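Side-chain contact in gamma-butyrobetaine hydroxylase-like N-terminal domain-containing protein (Acidithiobacillus ferrooxidans, PDB 3LUU), which is of unknown function but binds a zinc ion and belongs to the family of gamma-butyrobetaine hydroxylase-like N-terminal domains: residues R39-C44 and W92-R97. Sequence-based numbering, arbitrary orientation.
With ZN (zinc ion), chain B.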
loop_
_atom_site.group_PDB
_atom_site.type_symbol
_atom_site.label_atom_id
_atom_site.label_comp_id
_atom_site.label_asym_id
_atom_site.label_seq_id
_atom_site.Cartn_x
_atom_site.Cartn_y
_atom_site.Cartn_z
ATOM N N ARG A 39 -5.599 -1.993 3.561
ATOM C CA ARG A 39 -7.029 -2.109 3.370
ATOM C C ARG A 39 -7.809 -1.187 4.300
ATOM O O ARG A 39 -8.755 -0.523 3.867
ATOM C CB ARG A 39 -7.451 -3.581 3.530
ATOM C CG ARG A 39 -8.939 -3.861 3.348
ATOM C CD ARG A 39 -9.444 -3.438 1.998
ATOM N NE ARG A 39 -10.890 -3.521 1.938
ATOM C CZ ARG A 39 -11.733 -2.535 2.245
ATOM N NH1 ARG A 39 -11.297 -1.354 2.640
ATOM N NH2 ARG A 39 -13.039 -2.737 2.161
ATOM N N VAL A 40 -7.450 -1.144 5.578
ATOM C CA VAL A 40 -8.253 -0.337 6.507
ATOM C C VAL A 40 -7.996 1.149 6.313
ATOM O O VAL A 40 -8.830 1.952 6.679
ATOM C CB VAL A 40 -8.112 -0.776 7.982
ATOM C CG1 VAL A 40 -8.462 -2.276 8.124
ATOM C CG2 VAL A 40 -6.768 -0.541 8.492
ATOM N N GLU A 41 -6.847 1.508 5.747
ATOM C CA GLU A 41 -6.533 2.908 5.325
ATOM C C GLU A 41 -6.762 3.185 3.841
ATOM O O GLU A 41 -6.274 4.176 3.333
ATOM C CB GLU A 41 -5.047 3.196 5.533
ATOM C CG GLU A 41 -4.541 2.974 6.912
ATOM C CD GLU A 41 -4.647 4.193 7.726
ATOM O OE1 GLU A 41 -5.579 4.964 7.416
ATOM O OE2 GLU A 41 -3.793 4.376 8.634
ATOM N N CYS A 42 -7.431 2.292 3.132
ATOM C CA CYS A 42 -7.686 2.459 1.706
ATOM C C CYS A 42 -8.395 3.791 1.431
ATOM O O CYS A 42 -9.530 3.945 1.870
ATOM C CB CYS A 42 -8.541 1.289 1.218
ATOM S SG CYS A 42 -8.924 1.325 -0.533
ATOM N N PRO A 43 -7.739 4.757 0.715
ATOM C CA PRO A 43 -8.363 6.081 0.483
ATOM C C PRO A 43 -9.750 5.937 -0.135
ATOM O O PRO A 43 -10.635 6.761 0.119
ATOM C CB PRO A 43 -7.400 6.774 -0.490
ATOM C CG PRO A 43 -6.148 6.058 -0.369
ATOM C CD PRO A 43 -6.526 4.629 -0.104
ATOM N N CYS A 44 -9.924 4.892 -0.942
ATOM C CA CYS A 44 -11.242 4.411 -1.311
ATOM C C CYS A 44 -11.510 3.176 -0.467
ATOM O O CYS A 44 -12.643 2.903 -0.089
ATOM C CB CYS A 44 -11.316 4.081 -2.796
ATOM N N TRP A 92 2.157 7.500 -3.994
ATOM C CA TRP A 92 3.447 7.239 -3.365
ATOM C C TRP A 92 3.609 8.007 -2.045
ATOM O O TRP A 92 4.034 7.438 -1.044
ATOM C CB TRP A 92 4.588 7.579 -4.323
ATOM C CG TRP A 92 4.511 6.857 -5.636
ATOM C CD1 TRP A 92 4.608 7.416 -6.877
ATOM C CD2 TRP A 92 4.320 5.455 -5.843
ATOM N NE1 TRP A 92 4.494 6.449 -7.843
ATOM C CE2 TRP A 92 4.313 5.236 -7.242
ATOM C CE3 TRP A 92 4.184 4.352 -4.991
ATOM C CZ2 TRP A 92 4.157 3.966 -7.804
ATOM C CZ3 TRP A 92 4.034 3.084 -5.555
ATOM C CH2 TRP A 92 4.017 2.911 -6.948
ATOM N N GLU A 93 3.209 9.272 -2.045
ATOM C CA GLU A 93 3.250 10.112 -0.865
ATOM C C GLU A 93 2.413 9.502 0.268
ATOM O O GLU A 93 2.862 9.404 1.405
ATOM C CB GLU A 93 2.794 11.551 -1.205
ATOM C CG GLU A 93 3.515 12.640 -0.460
ATOM N N TYR A 94 1.195 9.082 -0.051
ATOM C CA TYR A 94 0.317 8.433 0.922
ATOM C C TYR A 94 0.908 7.131 1.485
ATOM O O TYR A 94 0.864 6.912 2.679
ATOM C CB TYR A 94 -1.017 8.122 0.275
ATOM C CG TYR A 94 -2.083 7.660 1.212
ATOM C CD1 TYR A 94 -2.577 8.498 2.189
ATOM C CD2 TYR A 94 -2.618 6.419 1.108
ATOM C CE1 TYR A 94 -3.556 8.084 3.045
ATOM C CE2 TYR A 94 -3.611 6.002 1.960
ATOM C CZ TYR A 94 -4.073 6.832 2.915
ATOM O OH TYR A 94 -5.083 6.408 3.743
ATOM N N LEU A 95 1.442 6.273 0.625
ATOM C CA LEU A 95 2.051 5.026 1.070
ATOM C C LEU A 95 3.202 5.292 2.019
ATOM O O LEU A 95 3.313 4.666 3.090
ATOM C CB LEU A 95 2.562 4.211 -0.104
ATOM C CG LEU A 95 1.527 3.593 -0.999
ATOM C CD1 LEU A 95 2.248 3.017 -2.219
ATOM C CD2 LEU A 95 0.760 2.529 -0.233
ATOM N N ARG A 96 4.054 6.244 1.658
ATOM C CA ARG A 96 5.156 6.606 2.537
ATOM C C ARG A 96 4.670 7.103 3.909
ATOM O O ARG A 96 5.239 6.731 4.949
ATOM C CB ARG A 96 6.056 7.629 1.853
ATOM C CG ARG A 96 7.317 7.885 2.536
ATOM C CD ARG A 96 8.177 6.652 2.652
ATOM N NE ARG A 96 9.261 6.949 3.576
ATOM C CZ ARG A 96 10.533 7.148 3.248
ATOM N NH1 ARG A 96 10.967 7.076 1.983
ATOM N NH2 ARG A 96 11.386 7.426 4.221
ATOM N N ARG A 97 3.627 7.931 3.893
ATOM C CA ARG A 97 2.979 8.463 5.095
ATOM C C ARG A 97 2.404 7.366 5.989
ATOM O O ARG A 97 2.432 7.499 7.216
ATOM C CB ARG A 97 1.862 9.470 4.720
ATOM C CG ARG A 97 2.220 10.977 4.869
ATOM C CD ARG A 97 1.147 11.952 4.267
ATOM N NE ARG A 97 -0.244 11.452 4.360
ATOM C CZ ARG A 97 -1.258 12.001 5.049
ATOM N NH1 ARG A 97 -1.115 13.137 5.743
ATOM N NH2 ARG A 97 -2.457 11.408 5.024
HETATM ZN ZN ZN B . -2.196 3.658 9.644
#
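Tyr94 reaches from helix 92-98 to the loop that follows helix 35-40 and donates a hydrogen bond to the backbone carbonyl of Glu41. The bond is short, 2.6 Å from Tyr94 OH to Glu41 O, and the hydroxyl meets the carbonyl oxygen at a C=O...donor angle of 146°, in the carbonyl plane. The acceptor in turn sits close to the plane of the phenol ring, at its edge. Glu41 is the first residue to leave helical geometry, and so the tyrosine holds the chain just where helix 35-40 gives out. Reaching that point depends on the first torsion of Tyr94, chi1 -171°, which turns the ring away from the backbone N and sends it out from its own helix.

Apolar contact adds a second hold on the same ring. Pro43, two residues further along the loop, brings its CG to 3.4 Å from Tyr94 CE2, approaching obliquely, while its CD comes within 3.8 Å of that same ring carbon. Pro43 also touches Phe90 of strand 89-91, the strand that leads into helix 92-98. The contact ties the loop after helix 35-40 to helix 92-98; each of these short helices directly follows the last strand of a three-stranded antiparallel sheet.

Metal coordination engages the other end of Glu41. While its carbonyl accepts the hydrogen bond from the tyrosine, its carboxylate binds zinc through OE2 at 2.0 Å, with His37 and the C-terminal Glu101 as the other protein ligands. The pair illustrates how a second-shell hydrogen bond to the backbone of a metal ligand can help to position it, a role that Tyr94 would play here. A bend at chi2 carries the carboxylate to the metal, its plane 81° from that of the Tyr94 ring, and OE1 remains 4.0 Å from Tyr94 OH.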